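Local coordinates for protein fatty acid CoA ligase (Marinactinospora thermotolerans, PDB 6SQ8) that belongs to the ANL superfamily of AMP-binding enzymes and is modelled with adenosine monophosphate in its ligand pocket, at residues 71-77 with 155-159; 84-90 with 110-114; 99-105 with 120-126. All coordinates share one frame; numbering follows the deposited sequence.

Interaction 1 of 3, residues 71-77 with 155-159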
ATOM      1  N   GLN A  71     -19.787   3.340  -4.178  1.00 37.52           N
ATOM      2  CA  GLN A  71     -19.754   4.182  -2.980  1.00 37.41           C
ATOM      3  C   GLN A  71     -20.917   5.182  -3.015  1.00 37.05           C
ATOM      4  O   GLN A  71     -21.575   5.395  -2.005  1.00 39.73           O
ATOM      5  CB  GLN A  71     -18.384   4.846  -2.843  1.00 36.97           C
ATOM      6  CG  GLN A  71     -17.306   3.869  -2.363  1.00 36.33           C
ATOM      7  CD  GLN A  71     -15.914   4.441  -2.452  1.00 34.27           C
ATOM      8  OE1 GLN A  71     -15.647   5.356  -3.228  1.00 33.95           O
ATOM      9  NE2 GLN A  71     -15.012   3.908  -1.647  1.00 33.60           N
ATOM     10  N   ALA A  72     -21.159   5.774  -4.185  1.00 36.15           N
ATOM     11  CA  ALA A  72     -22.258   6.716  -4.415  1.00 35.87           C
ATOM     12  C   ALA A  72     -23.607   6.096  -4.021  1.00 36.73           C
ATOM     13  O   ALA A  72     -24.420   6.766  -3.411  1.00 40.60           O
ATOM     14  CB  ALA A  72     -22.272   7.148  -5.860  1.00 36.60           C
ATOM     15  N   ILE A  73     -23.820   4.816  -4.347  1.00 37.40           N
ATOM     16  CA  ILE A  73     -25.109   4.136  -4.080  1.00 37.11           C
ATOM     17  C   ILE A  73     -25.118   3.558  -2.656  1.00 40.20           C
ATOM     18  O   ILE A  73     -25.888   2.633  -2.355  1.00 42.17           O
ATOM     19  CB  ILE A  73     -25.466   3.055  -5.125  1.00 34.03           C
ATOM     20  CG1 ILE A  73     -24.618   1.787  -4.977  1.00 33.81           C
ATOM     21  CG2 ILE A  73     -25.445   3.620  -6.532  1.00 30.61           C
ATOM     22  CD1 ILE A  73     -25.229   0.584  -5.584  1.00 34.48           C
ATOM     23  N   GLY A  74     -24.274   4.098  -1.771  1.00 39.56           N
ATOM     24  CA  GLY A  74     -24.330   3.759  -0.358  1.00 36.88           C
ATOM     25  C   GLY A  74     -23.871   2.340  -0.052  1.00 34.92           C
ATOM     26  O   GLY A  74     -24.138   1.849   1.021  1.00 34.69           O
ATOM     27  N   CYS A  75     -23.121   1.708  -0.961  1.00 38.00           N
ATOM     28  CA  CYS A  75     -22.500   0.399  -0.694  1.00 41.52           C
ATOM     29  C   CYS A  75     -21.014   0.553  -0.342  1.00 38.49           C
ATOM     30  O   CYS A  75     -20.431   1.624  -0.512  1.00 42.59           O
ATOM     31  CB  CYS A  75     -22.672  -0.520  -1.896  1.00 45.31           C
ATOM     32  SG  CYS A  75     -24.387  -1.067  -2.108  1.00 46.86           S
ATOM     33  N   HIS A  76     -20.408  -0.524   0.169  1.00 34.82           N
ATOM     34  CA  HIS A  76     -18.984  -0.534   0.447  1.00 33.67           C
ATOM     35  C   HIS A  76     -18.246  -1.398  -0.583  1.00 35.29           C
ATOM     36  O   HIS A  76     -18.563  -2.568  -0.798  1.00 35.95           O
ATOM     37  CB  HIS A  76     -18.700  -0.920   1.904  1.00 33.33           C
ATOM     38  CG  HIS A  76     -19.046  -2.305   2.313  1.00 35.08           C
ATOM     39  ND1 HIS A  76     -20.150  -2.584   3.105  1.00 36.76           N
ATOM     40  CD2 HIS A  76     -18.408  -3.479   2.121  1.00 38.17           C
ATOM     41  CE1 HIS A  76     -20.191  -3.881   3.361  1.00 38.25           C
ATOM     42  NE2 HIS A  76     -19.135  -4.455   2.763  1.00 40.16           N
ATOM     43  N   TYR A  77     -17.244  -0.778  -1.213  1.00 35.15           N
ATOM     44  CA  TYR A  77     -16.387  -1.401  -2.198  1.00 34.99           C
ATOM     45  C   TYR A  77     -15.476  -2.455  -1.554  1.00 34.37           C
ATOM     46  O   TYR A  77     -14.827  -2.202  -0.540  1.00 32.50           O
ATOM     47  CB  TYR A  77     -15.532  -0.324  -2.851  1.00 35.76           C
ATOM     48  CG  TYR A  77     -14.493  -0.829  -3.815  1.00 36.65           C
ATOM     49  CD1 TYR A  77     -14.814  -1.093  -5.137  1.00 37.11           C
ATOM     50  CD2 TYR A  77     -13.179  -0.993  -3.419  1.00 37.05           C
ATOM     51  CE1 TYR A  77     -13.856  -1.522  -6.041  1.00 37.28           C
ATOM     52  CE2 TYR A  77     -12.213  -1.433  -4.307  1.00 38.36           C
ATOM     53  CZ  TYR A  77     -12.551  -1.696  -5.622  1.00 37.95           C
ATOM     54  OH  TYR A  77     -11.599  -2.107  -6.503  1.00 39.46           O
ATOM     55  N   ILE A 155     -19.682   3.144   5.798  1.00 41.83           N
ATOM     56  CA  ILE A 155     -18.501   2.440   5.304  1.00 40.27           C
ATOM     57  C   ILE A 155     -18.372   2.647   3.790  1.00 39.57           C
ATOM     58  O   ILE A 155     -19.350   2.511   3.035  1.00 39.52           O
ATOM     59  CB  ILE A 155     -18.572   0.953   5.691  1.00 40.51           C
ATOM     60  CG1 ILE A 155     -18.752   0.790   7.202  1.00 41.22           C
ATOM     61  CG2 ILE A 155     -17.351   0.194   5.186  1.00 43.65           C
ATOM     62  CD1 ILE A 155     -17.733   1.539   8.032  1.00 44.01           C
ATOM     63  N   ALA A 156     -17.150   3.008   3.369  1.00 38.41           N
ATOM     64  CA  ALA A 156     -16.823   3.270   1.974  1.00 35.22           C
ATOM     65  C   ALA A 156     -16.112   2.060   1.361  1.00 33.09           C
ATOM     66  O   ALA A 156     -16.330   1.748   0.189  1.00 35.55           O
ATOM     67  CB  ALA A 156     -15.964   4.505   1.878  1.00 33.81           C
ATOM     68  N   VAL A 157     -15.248   1.418   2.156  1.00 31.27           N
ATOM     69  CA  VAL A 157     -14.360   0.360   1.693  1.00 31.99           C
ATOM     70  C   VAL A 157     -14.228  -0.704   2.780  1.00 30.11           C
ATOM     71  O   VAL A 157     -14.121  -0.370   3.963  1.00 28.28           O
ATOM     72  CB  VAL A 157     -12.960   0.893   1.335  1.00 32.45           C
ATOM     73  CG1 VAL A 157     -12.012  -0.241   0.967  1.00 32.90           C
ATOM     74  CG2 VAL A 157     -13.001   1.945   0.234  1.00 31.31           C
ATOM     75  N   VAL A 158     -14.208  -1.971   2.345  1.00 30.50           N
ATOM     76  CA  VAL A 158     -13.675  -3.052   3.151  1.00 32.96           C
ATOM     77  C   VAL A 158     -12.590  -3.747   2.331  1.00 35.18           C
ATOM     78  O   VAL A 158     -12.814  -4.124   1.198  1.00 36.77           O
ATOM     79  CB  VAL A 158     -14.746  -4.044   3.631  1.00 32.98           C
ATOM     80  CG1 VAL A 158     -14.141  -5.130   4.507  1.00 31.39           C
ATOM     81  CG2 VAL A 158     -15.872  -3.332   4.371  1.00 34.31           C
ATOM     82  N   ALA A 159     -11.405  -3.870   2.933  1.00 34.35           N
ATOM     83  CA  ALA A 159     -10.209  -4.373   2.304  1.00 33.81           C
ATOM     84  C   ALA A 159      -9.596  -5.419   3.238  1.00 36.84           C
ATOM     85  O   ALA A 159      -9.476  -5.165   4.437  1.00 39.20           O
ATOM     86  CB  ALA A 159      -9.266  -3.228   2.069  1.00 32.62           C
TER
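A single beta bridge between Tyr77 and Val157 joins the edge strands of two sheets. Strand 76-79 borders a parallel sheet, and strand 155-160 borders an antiparallel one. Tyr77 N donates to Ala156 O at 3.0 Å, and Val158 N donates to Tyr77 O at 3.0 Å. The side-chain amide of Gln71 adds a third bond, from NE2 to Ala156 O at 3.1 Å. The acceptor lies in the plane of this amide, yet NE2 stands above the Ala156 carbonyl plane, 64° out of it. Tyr77 N comes from the opposite face, so two donors grip one buried oxygen. Gln71 reaches it with an extended chain (chi2 170°), and its OE1 is bonded to Gln211. NE2 also meets CG2 of Val157 at 3.4 Å.

The His76 ring lies obliquely against Val158, with CD2 3.4 Å from CG2. His76 CB rests 3.7 Å from Ile155 CG2, the two side chains running the same way. Both ring nitrogens are occupied: ND1 pairs with His151 and NE2 with Ala96 O, which fixes the ring's rotation.

The side chain of Val157 is about 7 Å from the bound 1-ethanoyl-9H-pyrido[3,4-b]indole-3-carboxylic acid. Gly74 completes the Schellman motif that ends helix 61-72 just before the strand. Ala156 and Val157 form a classic beta bulge opposite His173. Helix 175-189 packs over Ala156 and Val157 through Met178, and strand 155-160 pairs antiparallel with strand 170-174.

Interaction 2 of 3, residues 84-90 with 110-114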
ATOM      1  N   ALA A  84      -3.915 -12.057  -5.186  1.00 61.43           N
ATOM      2  CA  ALA A  84      -4.442 -12.961  -4.166  1.00 61.35           C
ATOM      3  C   ALA A  84      -4.890 -14.280  -4.811  1.00 63.00           C
ATOM      4  O   ALA A  84      -5.302 -14.320  -5.977  1.00 64.62           O
ATOM      5  CB  ALA A  84      -5.571 -12.307  -3.413  1.00 56.52           C
ATOM      6  N   ALA A  85      -4.796 -15.352  -4.020  1.00 62.47           N
ATOM      7  CA  ALA A  85      -5.225 -16.682  -4.407  1.00 58.90           C
ATOM      8  C   ALA A  85      -6.753 -16.721  -4.461  1.00 56.61           C
ATOM      9  O   ALA A  85      -7.424 -15.918  -3.818  1.00 50.84           O
ATOM     10  CB  ALA A  85      -4.699 -17.702  -3.424  1.00 62.28           C
ATOM     11  N   VAL A  86      -7.282 -17.668  -5.240  1.00 60.93           N
ATOM     12  CA  VAL A  86      -8.719 -17.811  -5.455  1.00 64.02           C
ATOM     13  C   VAL A  86      -9.428 -18.088  -4.119  1.00 66.04           C
ATOM     14  O   VAL A  86     -10.544 -17.601  -3.899  1.00 61.43           O
ATOM     15  CB  VAL A  86      -9.025 -18.892  -6.510  1.00 63.81           C
ATOM     16  CG1 VAL A  86      -8.385 -20.236  -6.175  1.00 62.13           C
ATOM     17  CG2 VAL A  86     -10.526 -19.049  -6.713  1.00 65.63           C
ATOM     18  N   THR A  87      -8.787 -18.864  -3.232  1.00 71.52           N
ATOM     19  CA  THR A  87      -9.432 -19.259  -1.951  1.00 72.03           C
ATOM     20  C   THR A  87      -9.512 -18.034  -1.014  1.00 64.21           C
ATOM     21  O   THR A  87     -10.542 -17.838  -0.357  1.00 59.57           O
ATOM     22  CB  THR A  87      -8.780 -20.522  -1.356  1.00 72.66           C
ATOM     23  OG1 THR A  87      -7.547 -20.177  -0.732  1.00 71.03           O
ATOM     24  CG2 THR A  87      -8.515 -21.599  -2.381  1.00 70.20           C
ATOM     25  N   GLU A  88      -8.471 -17.185  -0.989  1.00 59.85           N
ATOM     26  CA  GLU A  88      -8.442 -15.923  -0.202  1.00 58.20           C
ATOM     27  C   GLU A  88      -9.493 -14.936  -0.742  1.00 57.07           C
ATOM     28  O   GLU A  88     -10.246 -14.354   0.028  1.00 64.70           O
ATOM     29  CB  GLU A  88      -7.040 -15.292  -0.210  1.00 54.21           C
ATOM     30  N   GLN A  89      -9.535 -14.745  -2.067  1.00 58.96           N
ATOM     31  CA  GLN A  89     -10.517 -13.859  -2.722  1.00 60.24           C
ATOM     32  C   GLN A  89     -11.938 -14.318  -2.365  1.00 61.10           C
ATOM     33  O   GLN A  89     -12.787 -13.499  -2.034  1.00 61.51           O
ATOM     34  CB  GLN A  89     -10.345 -13.847  -4.243  1.00 65.85           C
ATOM     35  CG  GLN A  89      -9.158 -13.033  -4.755  1.00 68.37           C
ATOM     36  CD  GLN A  89      -9.002 -13.123  -6.257  1.00 72.09           C
ATOM     37  OE1 GLN A  89      -9.718 -13.851  -6.942  1.00 78.54           O
ATOM     38  NE2 GLN A  89      -8.071 -12.364  -6.804  1.00 72.58           N
ATOM     39  N   ALA A  90     -12.178 -15.635  -2.425  1.00 62.58           N
ATOM     40  CA  ALA A  90     -13.504 -16.230  -2.226  1.00 60.82           C
ATOM     41  C   ALA A  90     -13.974 -16.032  -0.778  1.00 61.04           C
ATOM     42  O   ALA A  90     -15.147 -15.684  -0.555  1.00 59.95           O
ATOM     43  CB  ALA A  90     -13.466 -17.689  -2.596  1.00 58.50           C
ATOM     44  N   ARG A 110     -11.289 -16.255 -13.645  1.00 65.97           N
ATOM     45  CA  ARG A 110     -11.182 -16.164 -12.191  1.00 62.35           C
ATOM     46  C   ARG A 110     -12.573 -15.974 -11.570  1.00 57.09           C
ATOM     47  O   ARG A 110     -12.848 -16.501 -10.498  1.00 60.32           O
ATOM     48  CB  ARG A 110     -10.217 -15.042 -11.796  1.00 57.56           C
ATOM     49  CG  ARG A 110     -10.104 -14.823 -10.296  1.00 58.46           C
ATOM     50  CD  ARG A 110      -9.722 -16.062  -9.495  1.00 55.61           C
ATOM     51  NE  ARG A 110      -8.372 -16.521  -9.781  1.00 54.09           N
ATOM     52  CZ  ARG A 110      -7.280 -16.133  -9.125  1.00 52.31           C
ATOM     53  NH1 ARG A 110      -7.371 -15.294  -8.106  1.00 48.78           N
ATOM     54  NH2 ARG A 110      -6.094 -16.580  -9.499  1.00 49.20           N
ATOM     55  N   ALA A 111     -13.442 -15.225 -12.248  1.00 52.81           N
ATOM     56  CA  ALA A 111     -14.790 -14.968 -11.744  1.00 58.94           C
ATOM     57  C   ALA A 111     -15.548 -16.297 -11.604  1.00 63.34           C
ATOM     58  O   ALA A 111     -16.225 -16.540 -10.601  1.00 65.83           O
ATOM     59  CB  ALA A 111     -15.536 -13.991 -12.637  1.00 59.38           C
ATOM     60  N   ALA A 112     -15.437 -17.137 -12.638  1.00 67.53           N
ATOM     61  CA  ALA A 112     -16.090 -18.441 -12.682  1.00 65.87           C
ATOM     62  C   ALA A 112     -15.540 -19.311 -11.545  1.00 66.19           C
ATOM     63  O   ALA A 112     -16.296 -19.841 -10.734  1.00 67.40           O
ATOM     64  CB  ALA A 112     -15.875 -19.075 -14.035  1.00 63.49           C
ATOM     65  N   ASP A 113     -14.211 -19.407 -11.486  1.00 64.37           N
ATOM     66  CA  ASP A 113     -13.479 -20.093 -10.429  1.00 66.26           C
ATOM     67  C   ASP A 113     -14.055 -19.710  -9.056  1.00 65.34           C
ATOM     68  O   ASP A 113     -14.334 -20.578  -8.226  1.00 66.89           O
ATOM     69  CB  ASP A 113     -11.994 -19.741 -10.542  1.00 73.55           C
ATOM     70  CG  ASP A 113     -11.023 -20.787 -10.058  1.00 83.23           C
ATOM     71  OD1 ASP A 113     -11.423 -21.594  -9.173  1.00 89.65           O
ATOM     72  OD2 ASP A 113      -9.858 -20.734 -10.526  1.00 77.12           O
ATOM     73  N   LEU A 114     -14.226 -18.400  -8.826  1.00 64.93           N
ATOM     74  CA  LEU A 114     -14.712 -17.841  -7.556  1.00 60.97           C
ATOM     75  C   LEU A 114     -16.127 -18.351  -7.271  1.00 61.70           C
ATOM     76  O   LEU A 114     -16.444 -18.707  -6.132  1.00 65.12           O
ATOM     77  CB  LEU A 114     -14.692 -16.306  -7.619  1.00 55.73           C
ATOM     78  CG  LEU A 114     -13.342 -15.661  -7.294  1.00 52.61           C
ATOM     79  CD1 LEU A 114     -13.307 -14.192  -7.677  1.00 50.72           C
ATOM     80  CD2 LEU A 114     -12.981 -15.825  -5.829  1.00 53.00           C
TER
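Arg110 meets Ala84, Val86 and Gln89 where two helices of the AMP-binding domain pack at a steep angle. The axes of 86-90 and 110-114 approach to 10.1 Å and cross at -67°. The Arg110 side chain leaves with CG anti to the backbone N (chi1 177°), then bends at chi2 and chi3, which turns the guanidinium group toward the start of helix 86-95. There NH1 donates twice. One bond goes to Ala84 O at 3.1 Å, one residue before the N-cap Ala85. The other goes to Gln89 OE1 at 3.0 Å. Both acceptors lie close to the guanidinium plane, but NH1 sits above the Gln89 amide plane, 56° out of it. Gln89 NE2 is held by Arg81 O, and this fixes which end of the amide faces the arginine. Val86 CB lies over one guanidinium face, displaced toward the rim.

Asp113 crosses Val86 at about a right angle, its OD1 3.7 Å from CG2.

Leu114 adds apolar packing and also touches Leu56 of strand 52-56. Its CD2 fits against one turn of helix 86-95, 3.6 Å from Val86 O, 3.7 Å from Gln89 CB and 3.8 Å from Ala90 CB.

Interaction 3 of 3, residues 99-105 with 120-126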
ATOM      1  N   ALA A  99     -23.281  -8.358  -1.801  1.00 40.96           N
ATOM      2  CA  ALA A  99     -24.574  -8.490  -2.453  1.00 46.53           C
ATOM      3  C   ALA A  99     -24.417  -8.673  -3.971  1.00 52.30           C
ATOM      4  O   ALA A  99     -25.410  -8.881  -4.679  1.00 56.69           O
ATOM      5  CB  ALA A  99     -25.411  -7.283  -2.158  1.00 47.76           C
ATOM      6  N   ALA A 100     -23.172  -8.609  -4.462  1.00 52.36           N
ATOM      7  CA  ALA A 100     -22.891  -8.651  -5.877  1.00 46.74           C
ATOM      8  C   ALA A 100     -21.412  -8.951  -6.099  1.00 46.23           C
ATOM      9  O   ALA A 100     -20.579  -8.653  -5.252  1.00 46.90           O
ATOM     10  CB  ALA A 100     -23.282  -7.335  -6.513  1.00 47.09           C
ATOM     11  N   LEU A 101     -21.121  -9.551  -7.256  1.00 49.45           N
ATOM     12  CA  LEU A 101     -19.773  -9.619  -7.812  1.00 46.81           C
ATOM     13  C   LEU A 101     -19.797  -8.961  -9.188  1.00 45.80           C
ATOM     14  O   LEU A 101     -20.447  -9.450 -10.063  1.00 49.97           O
ATOM     15  CB  LEU A 101     -19.337 -11.080  -7.916  1.00 43.93           C
ATOM     16  CG  LEU A 101     -18.038 -11.305  -8.683  1.00 49.06           C
ATOM     17  CD1 LEU A 101     -16.830 -10.870  -7.857  1.00 50.27           C
ATOM     18  CD2 LEU A 101     -17.908 -12.765  -9.104  1.00 52.73           C
ATOM     19  N   VAL A 102     -19.116  -7.828  -9.334  1.00 44.30           N
ATOM     20  CA  VAL A 102     -18.936  -7.172 -10.614  1.00 39.41           C
ATOM     21  C   VAL A 102     -17.532  -7.512 -11.099  1.00 39.34           C
ATOM     22  O   VAL A 102     -16.586  -7.391 -10.331  1.00 40.18           O
ATOM     23  CB  VAL A 102     -19.138  -5.654 -10.504  1.00 39.23           C
ATOM     24  CG1 VAL A 102     -18.982  -4.965 -11.853  1.00 40.27           C
ATOM     25  CG2 VAL A 102     -20.481  -5.319  -9.892  1.00 39.71           C
ATOM     26  N   PHE A 103     -17.411  -7.967 -12.351  1.00 39.27           N
ATOM     27  CA  PHE A 103     -16.109  -8.352 -12.889  1.00 38.86           C
ATOM     28  C   PHE A 103     -15.976  -7.897 -14.342  1.00 36.49           C
ATOM     29  O   PHE A 103     -16.954  -7.554 -14.987  1.00 34.47           O
ATOM     30  CB  PHE A 103     -15.886  -9.859 -12.739  1.00 43.62           C
ATOM     31  CG  PHE A 103     -16.732 -10.720 -13.641  1.00 44.25           C
ATOM     32  CD1 PHE A 103     -18.006 -11.104 -13.265  1.00 45.43           C
ATOM     33  CD2 PHE A 103     -16.247 -11.158 -14.857  1.00 43.23           C
ATOM     34  CE1 PHE A 103     -18.787 -11.880 -14.102  1.00 44.67           C
ATOM     35  CE2 PHE A 103     -17.030 -11.939 -15.686  1.00 44.43           C
ATOM     36  CZ  PHE A 103     -18.298 -12.298 -15.304  1.00 44.50           C
ATOM     37  N   GLU A 104     -14.729  -7.867 -14.814  1.00 37.13           N
ATOM     38  CA  GLU A 104     -14.405  -7.475 -16.191  1.00 38.06           C
ATOM     39  C   GLU A 104     -14.218  -8.738 -17.033  1.00 36.75           C
ATOM     40  O   GLU A 104     -13.805  -9.768 -16.510  1.00 32.97           O
ATOM     41  CB  GLU A 104     -13.153  -6.595 -16.231  1.00 36.56           C
ATOM     42  CG  GLU A 104     -13.379  -5.173 -15.773  1.00 36.62           C
ATOM     43  CD  GLU A 104     -12.147  -4.277 -15.867  1.00 37.21           C
ATOM     44  OE1 GLU A 104     -11.013  -4.784 -15.657  1.00 32.68           O
ATOM     45  OE2 GLU A 104     -12.324  -3.070 -16.155  1.00 35.52           O
ATOM     46  N   PRO A 105     -14.512  -8.698 -18.357  1.00 36.65           N
ATOM     47  CA  PRO A 105     -14.321  -9.848 -19.240  1.00 33.69           C
ATOM     48  C   PRO A 105     -12.950 -10.512 -19.088  1.00 35.30           C
ATOM     49  O   PRO A 105     -12.884 -11.725 -18.955  1.00 37.98           O
ATOM     50  CB  PRO A 105     -14.454  -9.243 -20.641  1.00 32.87           C
ATOM     51  CG  PRO A 105     -15.394  -8.069 -20.448  1.00 33.84           C
ATOM     52  CD  PRO A 105     -15.053  -7.532 -19.077  1.00 36.54           C
ATOM     53  N   VAL A 120     -23.540 -15.971  -4.500  1.00 60.83           N
ATOM     54  CA  VAL A 120     -23.711 -14.516  -4.488  1.00 59.86           C
ATOM     55  C   VAL A 120     -25.027 -14.168  -5.182  1.00 59.40           C
ATOM     56  O   VAL A 120     -25.283 -14.624  -6.287  1.00 59.26           O
ATOM     57  CB  VAL A 120     -22.524 -13.812  -5.181  1.00 61.24           C
ATOM     58  CG1 VAL A 120     -22.896 -12.427  -5.712  1.00 67.29           C
ATOM     59  CG2 VAL A 120     -21.294 -13.718  -4.305  1.00 60.51           C
ATOM     60  N   PRO A 121     -25.898 -13.335  -4.573  1.00 64.25           N
ATOM     61  CA  PRO A 121     -27.180 -12.965  -5.185  1.00 63.99           C
ATOM     62  C   PRO A 121     -27.133 -12.496  -6.651  1.00 57.56           C
ATOM     63  O   PRO A 121     -27.902 -12.971  -7.474  1.00 49.20           O
ATOM     64  CB  PRO A 121     -27.650 -11.790  -4.308  1.00 69.53           C
ATOM     65  CG  PRO A 121     -27.045 -12.087  -2.944  1.00 70.26           C
ATOM     66  CD  PRO A 121     -25.700 -12.716  -3.247  1.00 65.89           C
ATOM     67  N   VAL A 122     -26.248 -11.548  -6.953  1.00 55.39           N
ATOM     68  CA  VAL A 122     -26.230 -10.860  -8.243  1.00 58.05           C
ATOM     69  C   VAL A 122     -24.808 -10.948  -8.804  1.00 55.41           C
ATOM     70  O   VAL A 122     -23.843 -10.735  -8.096  1.00 57.20           O
ATOM     71  CB  VAL A 122     -26.679  -9.394  -8.094  1.00 60.01           C
ATOM     72  CG1 VAL A 122     -26.793  -8.678  -9.422  1.00 59.51           C
ATOM     73  CG2 VAL A 122     -27.980  -9.278  -7.312  1.00 67.51           C
ATOM     74  N   VAL A 123     -24.697 -11.270 -10.088  1.00 53.82           N
ATOM     75  CA  VAL A 123     -23.413 -11.388 -10.762  1.00 52.46           C
ATOM     76  C   VAL A 123     -23.478 -10.542 -12.032  1.00 49.96           C
ATOM     77  O   VAL A 123     -24.218 -10.862 -12.929  1.00 51.25           O
ATOM     78  CB  VAL A 123     -23.047 -12.855 -11.064  1.00 52.39           C
ATOM     79  CG1 VAL A 123     -21.799 -12.950 -11.910  1.00 52.07           C
ATOM     80  CG2 VAL A 123     -22.845 -13.667  -9.792  1.00 51.73           C
ATOM     81  N   LEU A 124     -22.681  -9.469 -12.066  1.00 49.07           N
ATOM     82  CA  LEU A 124     -22.680  -8.453 -13.127  1.00 46.47           C
ATOM     83  C   LEU A 124     -21.285  -8.326 -13.748  1.00 44.26           C
ATOM     84  O   LEU A 124     -20.273  -8.683 -13.124  1.00 42.90           O
ATOM     85  CB  LEU A 124     -23.123  -7.125 -12.525  1.00 45.69           C
ATOM     86  CG  LEU A 124     -24.429  -7.165 -11.741  1.00 48.59           C
ATOM     87  CD1 LEU A 124     -24.672  -5.858 -11.009  1.00 50.96           C
ATOM     88  CD2 LEU A 124     -25.605  -7.461 -12.650  1.00 49.39           C
ATOM     89  N   SER A 125     -21.226  -7.825 -14.985  1.00 40.32           N
ATOM     90  CA  SER A 125     -19.972  -7.748 -15.717  1.00 37.76           C
ATOM     91  C   SER A 125     -19.890  -6.428 -16.475  1.00 35.49           C
ATOM     92  O   SER A 125     -20.890  -5.912 -16.957  1.00 37.12           O
ATOM     93  CB  SER A 125     -19.804  -8.926 -16.635  1.00 41.19           C
ATOM     94  OG  SER A 125     -20.632  -8.792 -17.782  1.00 44.55           O
ATOM     95  N   LEU A 126     -18.673  -5.893 -16.567  1.00 36.22           N
ATOM     96  CA  LEU A 126     -18.396  -4.673 -17.311  1.00 36.72           C
ATOM     97  C   LEU A 126     -18.145  -5.051 -18.774  1.00 36.27           C
ATOM     98  O   LEU A 126     -17.005  -5.183 -19.219  1.00 32.87           O
ATOM     99  CB  LEU A 126     -17.175  -3.992 -16.690  1.00 39.41           C
ATOM    100  CG  LEU A 126     -17.457  -2.835 -15.735  1.00 43.32           C
ATOM    101  CD1 LEU A 126     -18.604  -3.143 -14.783  1.00 45.55           C
ATOM    102  CD2 LEU A 126     -16.186  -2.475 -14.969  1.00 44.88           C
TER
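Leu101 and Phe103 of strand 98-103 pair in parallel with Val123 and Ser125 of strand 122-125. Four backbone bonds form the ladder: Leu101 N to Val122 O, Leu124 N to Leu101 O, Phe103 N to Leu124 O, and Leu126 N to Phe103 O.

Phe103 lies on the same face as Leu101, Val123 and Ser125. Its CG stands between the backbone N and the carbonyl carbon (chi1 71°), which leans the ring across toward the second strand. Ser125 CB then lies over one ring face, 4.1 Å from the centroid and 17° off the normal, a CH-pi contact. Val123 CG1 meets the ring at its edge, 3.9 Å from CE1. The hydroxyl of Ser125 is bonded to Gly127 O; the ring is met by CB. On the same face, further toward the strand starts, Val120 CG1 sits 4.4 Å from Leu101 CB.

The other face bears Val102 and Leu124. With CG1 of Val102 anti to the backbone N (chi1 -179°), this methyl slants toward the C-terminal end of the strand and meets Leu126 CD1 at 3.5 Å. The second methyl, CG2, lies 4.1 Å from Leu124 CB. Beyond the strand, Leu126 CD2 packs 4.0 Å from Glu104 CG. The Glu104 chain is extended past CG and carries its carboxylate to Thr60 and Ala58 N, so both oxygens are satisfied.

Helix 108-117 covers the Phe103 face through Leu115, while Leu42 of helix 28-44 packs on Val102 and Leu124. Strand 52-56 flanks strand 98-103 on its far edge. Helix 108-117 also links the two paired strands, so this is a beta-alpha-beta crossover within the five-stranded parallel sheet.

In the fold
From the N terminus, helix 61-72 and strand 76-79 come first and are joined to strand 155-160, 78 residues later. Interaction 1 therefore closes the longest loop, and the other two contacts fall within it. Helix 86-95 follows, then strand 98-103, helix 108-117 and strand 122-125. Interaction 2 joins the two helices and interaction 3 the two strands. Their segments alternate along the chain, so these loops cross. They also touch, where Ala111 CB packs 3.6 Å from Phe103 CG. Interactions 1 and 3 both reach the parallel sheet, with centres 15 Å apart. Together, the contacts bind that sheet internally, join helices 86-95 and 108-117, and tie its edge to the antiparallel sheet.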